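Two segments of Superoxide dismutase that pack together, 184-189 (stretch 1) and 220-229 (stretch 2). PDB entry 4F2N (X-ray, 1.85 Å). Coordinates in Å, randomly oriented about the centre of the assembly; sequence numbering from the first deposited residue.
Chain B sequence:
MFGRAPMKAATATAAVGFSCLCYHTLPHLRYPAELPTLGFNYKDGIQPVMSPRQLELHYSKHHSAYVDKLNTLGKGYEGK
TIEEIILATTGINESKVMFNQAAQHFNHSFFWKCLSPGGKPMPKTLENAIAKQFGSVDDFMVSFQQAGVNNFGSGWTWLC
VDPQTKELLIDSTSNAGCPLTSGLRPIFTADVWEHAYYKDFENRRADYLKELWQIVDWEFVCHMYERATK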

# COMPACT_ATOMS: atom_id res chain seq x y z
N LEU B 184 0.41 -23.09 2.99
CA LEU B 184 -0.59 -23.17 1.90
C LEU B 184 0.13 -23.20 0.55
O LEU B 184 1.27 -22.77 0.46
CB LEU B 184 -1.60 -22.01 1.97
CG LEU B 184 -2.54 -22.05 3.20
CD1 LEU B 184 -3.53 -20.89 3.13
CD2 LEU B 184 -3.32 -23.36 3.32
N ARG B 185 -0.57 -23.66 -0.49
CA ARG B 185 0.01 -23.78 -1.82
C ARG B 185 -0.80 -22.94 -2.77
O ARG B 185 -1.89 -23.34 -3.15
CB ARG B 185 0.00 -25.25 -2.25
CG ARG B 185 0.98 -26.09 -1.45
CD ARG B 185 0.94 -27.58 -1.85
NE ARG B 185 1.97 -28.35 -1.14
CZ ARG B 185 2.24 -29.65 -1.35
NH1 ARG B 185 1.56 -30.37 -2.21
NH2 ARG B 185 3.19 -30.24 -0.65
N PRO B 186 -0.28 -21.76 -3.12
CA PRO B 186 -0.96 -20.84 -4.04
C PRO B 186 -1.18 -21.48 -5.39
O PRO B 186 -0.30 -22.21 -5.88
CB PRO B 186 0.04 -19.65 -4.14
CG PRO B 186 0.81 -19.71 -2.85
CD PRO B 186 1.00 -21.20 -2.63
N ILE B 187 -2.34 -21.21 -6.00
CA ILE B 187 -2.61 -21.60 -7.38
C ILE B 187 -3.02 -20.41 -8.23
O ILE B 187 -2.99 -20.50 -9.46
CB ILE B 187 -3.62 -22.79 -7.51
CG1 ILE B 187 -5.05 -22.35 -7.19
CG2 ILE B 187 -3.18 -23.97 -6.62
CD1 ILE B 187 -6.10 -23.44 -7.37
N PHE B 188 -3.38 -19.29 -7.59
CA PHE B 188 -3.74 -18.05 -8.28
C PHE B 188 -3.57 -16.86 -7.34
O PHE B 188 -3.76 -17.00 -6.12
CB PHE B 188 -5.19 -18.10 -8.77
CG PHE B 188 -5.62 -16.81 -9.46
CD1 PHE B 188 -5.00 -16.43 -10.65
CD2 PHE B 188 -6.55 -15.95 -8.88
CE1 PHE B 188 -5.33 -15.24 -11.28
CE2 PHE B 188 -6.92 -14.76 -9.52
CZ PHE B 188 -6.29 -14.40 -10.72
N THR B 189 -3.14 -15.73 -7.88
CA THR B 189 -3.06 -14.49 -7.09
C THR B 189 -3.49 -13.26 -7.88
O THR B 189 -3.37 -13.24 -9.11
CB THR B 189 -1.63 -14.26 -6.49
OG1 THR B 189 -1.72 -13.30 -5.42
CG2 THR B 189 -0.66 -13.68 -7.52
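Stretch 2, residues 220-229: FVCHMYERAT

Stretch 2 is helical: from F220 to E226 its phi/psi pairs cluster near -60/-45, and i to i+4 backbone bonds run along it, from M224 N to F220 O (2.9 Å) through A228 N to M224 O (2.8 Å). Stretch 1 is extended but bent at I187, whose phi/psi of -125/-15 breaks the strand geometry on the way from R185 and P186 to F188 and T189. The register fixes the relative direction. R185 lies nearest A228, CA to CA 6.1 Å, and I187 nearest M224, CA to CA 5.2 Å, so the helix runs counter to the sense of stretch 1.

I187 covers the most surface, 114 of the 402 Å² buried in all. Its CA-to-CB bond points toward the helix, and its side chain meets four helical residues spaced over two turns: CG1 to V221 CG1 at 3.9 Å, CB to M224 CB at 3.8 Å, CD1 to Y225 CB at 4.0 Å and CG2 to A228 CB at 4.2 Å. The spacing 221, 224, 225, 228 is that of one helical face.

A228 follows with 65 Å². Its methyl group, besides meeting I187, lies 3.8 Å from R185 CB (A228 CB to R185 CB). From there the extended R185 side chain, with chi1 m and chi2 and chi3 t, runs to the main chain: NH1 donates a hydrogen bond to A228 O at 2.9 Å, with an N-H...O angle of 148° and the acceptor near the guanidinium plane.

V221, with 60 Å², packs at the bend. Its CG2 lies 3.9 Å from F188 CD1, while its CG1 comes within 3.4 Å of I187 O. That carbonyl oxygen is buried without a hydrogen-bonding partner; a CA-H...O contact, V221 CA to I187 O at 3.6 Å with 146° at the hydrogen, also approaches it.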

# COMPACT_ATOMS: atom_id res chain seq x y z
N PHE B 220 -2.56 -22.42 -16.45
CA PHE B 220 -1.52 -22.40 -15.44
C PHE B 220 -2.13 -22.66 -14.07
O PHE B 220 -1.58 -23.41 -13.28
CB PHE B 220 -0.75 -21.07 -15.42
CG PHE B 220 0.18 -20.94 -14.26
CD1 PHE B 220 1.42 -21.61 -14.27
CD2 PHE B 220 -0.18 -20.18 -13.14
CE1 PHE B 220 2.28 -21.50 -13.19
CE2 PHE B 220 0.69 -20.07 -12.06
CZ PHE B 220 1.92 -20.73 -12.10
N VAL B 221 -3.26 -22.01 -13.78
CA VAL B 221 -3.92 -22.20 -12.48
C VAL B 221 -4.26 -23.70 -12.32
O VAL B 221 -4.04 -24.29 -11.26
CB VAL B 221 -5.19 -21.33 -12.32
CG1 VAL B 221 -5.84 -21.59 -10.96
CG2 VAL B 221 -4.85 -19.84 -12.47
N CYS B 222 -4.79 -24.31 -13.37
CA CYS B 222 -5.15 -25.74 -13.29
C CYS B 222 -3.92 -26.64 -13.11
O CYS B 222 -3.96 -27.61 -12.33
CB CYS B 222 -5.97 -26.15 -14.52
SG CYS B 222 -6.62 -27.83 -14.40
N HIS B 223 -2.83 -26.34 -13.82
CA HIS B 223 -1.55 -27.03 -13.63
C HIS B 223 -1.10 -26.94 -12.18
O HIS B 223 -0.70 -27.94 -11.58
CB HIS B 223 -0.46 -26.44 -14.55
CG HIS B 223 0.91 -27.09 -14.37
ND1 HIS B 223 1.23 -28.27 -14.95
CD2 HIS B 223 2.03 -26.69 -13.64
CE1 HIS B 223 2.50 -28.60 -14.61
NE2 HIS B 223 2.98 -27.63 -13.81
N MET B 224 -1.18 -25.74 -11.60
CA MET B 224 -0.85 -25.55 -10.18
C MET B 224 -1.78 -26.36 -9.27
O MET B 224 -1.34 -26.98 -8.29
CB MET B 224 -0.93 -24.05 -9.82
CG MET B 224 0.18 -23.20 -10.47
SD MET B 224 1.86 -23.78 -10.13
CE MET B 224 1.87 -23.95 -8.35
N TYR B 225 -3.06 -26.34 -9.57
CA TYR B 225 -4.03 -27.09 -8.76
C TYR B 225 -3.69 -28.60 -8.73
O TYR B 225 -3.64 -29.22 -7.66
CB TYR B 225 -5.46 -26.86 -9.28
CG TYR B 225 -6.45 -27.78 -8.62
CD1 TYR B 225 -6.90 -27.53 -7.32
CD2 TYR B 225 -6.88 -28.96 -9.25
CE1 TYR B 225 -7.80 -28.38 -6.70
CE2 TYR B 225 -7.77 -29.83 -8.62
CZ TYR B 225 -8.21 -29.54 -7.34
OH TYR B 225 -9.08 -30.38 -6.69
N GLU B 226 -3.44 -29.18 -9.89
CA GLU B 226 -3.14 -30.62 -9.97
C GLU B 226 -1.90 -30.99 -9.16
O GLU B 226 -1.93 -31.95 -8.37
CB GLU B 226 -3.03 -31.08 -11.43
CG GLU B 226 -4.40 -31.12 -12.10
CD GLU B 226 -4.37 -31.19 -13.62
OE1 GLU B 226 -3.29 -31.13 -14.23
OE2 GLU B 226 -5.45 -31.28 -14.24
N ARG B 227 -0.82 -30.23 -9.31
CA ARG B 227 0.39 -30.55 -8.56
C ARG B 227 0.25 -30.24 -7.08
O ARG B 227 0.82 -30.95 -6.28
CB ARG B 227 1.66 -29.92 -9.16
CG ARG B 227 1.73 -28.40 -9.21
CD ARG B 227 2.91 -27.95 -10.09
NE ARG B 227 4.22 -28.27 -9.48
CZ ARG B 227 4.86 -27.49 -8.60
NH1 ARG B 227 4.33 -26.34 -8.19
NH2 ARG B 227 6.03 -27.87 -8.09
N ALA B 228 -0.48 -29.18 -6.72
CA ALA B 228 -0.59 -28.78 -5.30
C ALA B 228 -1.42 -29.78 -4.48
O ALA B 228 -1.13 -29.99 -3.29
CB ALA B 228 -1.15 -27.37 -5.17
N THR B 229 -2.44 -30.37 -5.11
CA THR B 229 -3.36 -31.31 -4.42
C THR B 229 -2.92 -32.75 -4.43
O THR B 229 -3.53 -33.60 -3.76
CB THR B 229 -4.80 -31.32 -4.98
OG1 THR B 229 -4.80 -31.58 -6.39
CG2 THR B 229 -5.48 -30.05 -4.71